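Local atomic coordinates of UPF0045 protein MJ1052 (Methanocaldococcus jannaschii, PDB entry 2EPI), a protein that is of unknown function but belongs to the UPF0045 family of thiamine-binding-like proteins and may bind thiamine. Residues E62-S65 and T66-D70. Residues are numbered along the deposited sequence; the frame is centred on the assembly and turned at random.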
# COMPACT_ATOMS: atom_id res chain seq x y z
N GLU A 62 17.55 -0.94 -5.77
CA GLU A 62 18.08 -1.50 -7.01
C GLU A 62 16.99 -2.08 -7.89
O GLU A 62 17.01 -1.91 -9.11
CB GLU A 62 19.16 -2.55 -6.72
CG GLU A 62 19.68 -3.24 -7.98
CD GLU A 62 20.92 -4.08 -7.76
OE1 GLU A 62 21.19 -4.47 -6.60
OE2 GLU A 62 21.62 -4.37 -8.75
N ALA A 63 16.02 -2.76 -7.28
CA ALA A 63 14.92 -3.37 -8.03
C ALA A 63 14.12 -2.28 -8.74
O ALA A 63 13.82 -2.39 -9.92
CB ALA A 63 14.02 -4.16 -7.10
N HIS A 64 13.78 -1.24 -7.99
CA HIS A 64 13.03 -0.11 -8.54
C HIS A 64 13.82 0.50 -9.70
O HIS A 64 13.28 0.70 -10.79
CB HIS A 64 12.82 0.93 -7.45
CG HIS A 64 12.35 2.27 -7.95
ND1 HIS A 64 11.05 2.51 -8.32
CD2 HIS A 64 13.02 3.42 -8.15
CE1 HIS A 64 10.93 3.77 -8.71
NE2 HIS A 64 12.12 4.34 -8.62
N SER A 65 15.10 0.76 -9.47
CA SER A 65 15.96 1.38 -10.48
C SER A 65 16.16 0.52 -11.72
O SER A 65 16.25 1.05 -12.83
CB SER A 65 17.32 1.71 -9.86
OG SER A 65 17.16 2.51 -8.70
N THR A 66 16.24 -0.79 -11.54
CA THR A 66 16.44 -1.69 -12.66
C THR A 66 15.27 -1.64 -13.62
O THR A 66 15.45 -1.67 -14.84
CB THR A 66 16.63 -3.14 -12.17
OG1 THR A 66 17.66 -3.18 -11.18
CG2 THR A 66 17.03 -4.03 -13.31
N VAL A 67 14.06 -1.54 -13.09
CA VAL A 67 12.87 -1.47 -13.94
C VAL A 67 12.77 -0.09 -14.57
O VAL A 67 12.35 0.05 -15.72
CB VAL A 67 11.59 -1.76 -13.14
CG1 VAL A 67 10.37 -1.59 -14.03
CG2 VAL A 67 11.63 -3.19 -12.59
N LEU A 68 13.16 0.94 -13.83
CA LEU A 68 13.11 2.30 -14.34
C LEU A 68 14.09 2.48 -15.49
O LEU A 68 13.95 3.38 -16.32
CB LEU A 68 13.42 3.29 -13.21
CG LEU A 68 13.36 4.79 -13.53
CD1 LEU A 68 11.97 5.17 -14.03
CD2 LEU A 68 13.72 5.58 -12.29
N ASN A 69 15.10 1.61 -15.55
CA ASN A 69 16.09 1.68 -16.61
C ASN A 69 15.45 1.48 -17.98
O ASN A 69 15.91 2.04 -18.98
CB ASN A 69 17.17 0.62 -16.41
CG ASN A 69 18.25 0.68 -17.48
OD1 ASN A 69 19.09 1.58 -17.48
ND2 ASN A 69 18.23 -0.27 -18.41
N ASP A 70 14.37 0.70 -18.03
CA ASP A 70 13.70 0.39 -19.29
C ASP A 70 12.38 1.11 -19.57
O ASP A 70 11.85 1.00 -20.68
CB ASP A 70 13.47 -1.12 -19.40
CG ASP A 70 14.73 -1.92 -19.14
OD1 ASP A 70 15.81 -1.50 -19.60
OD2 ASP A 70 14.63 -2.97 -18.48
O HOH W 1 20.78 -3.76 -11.16
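Thr66 turns its hydroxyl back onto the carbonyl of Glu62, one helical turn earlier, and OG1 donates to Glu62 O over 2.5 Å, a short bond. Glu62 O is gripped twice, since Thr66 N also reaches it at 2.8 Å; the amide and the hydroxyl come from opposite faces of the carbonyl plane, OG1 lying 41° out of it. The first torsion explains the hydroxyl's place: at chi1 -53° OG1 stands beside its own backbone N, while CG2 is anti to it. A water then donates both to Thr66 OG1 and, at 2.6 Å, to Glu62 OE2, bridging the two side chains. A valine here would probably leave this water without one of its acceptors and take from Glu62 O its hydroxyl donor, leaving the bond from Thr66 N. All this belongs to the closing turns of helix 53-68, one of two long helices packed on an antiparallel four-stranded sheet, in a ferredoxin-like fold. Leu68 N continues the i to i+4 pattern to His64 O at 3.1 Å, and Leu68 CD2 approaches the His64 ring obliquely, 4.2 Å from NE2. Further out, Tyr36 and Lys35 hold the Glu62 carboxylate, and Thr66 packs on Val32 of helix 23-33. The His64 ring is fixed at both nitrogens, ND1 by Ser76 and NE2 by Glu82 of the second subunit.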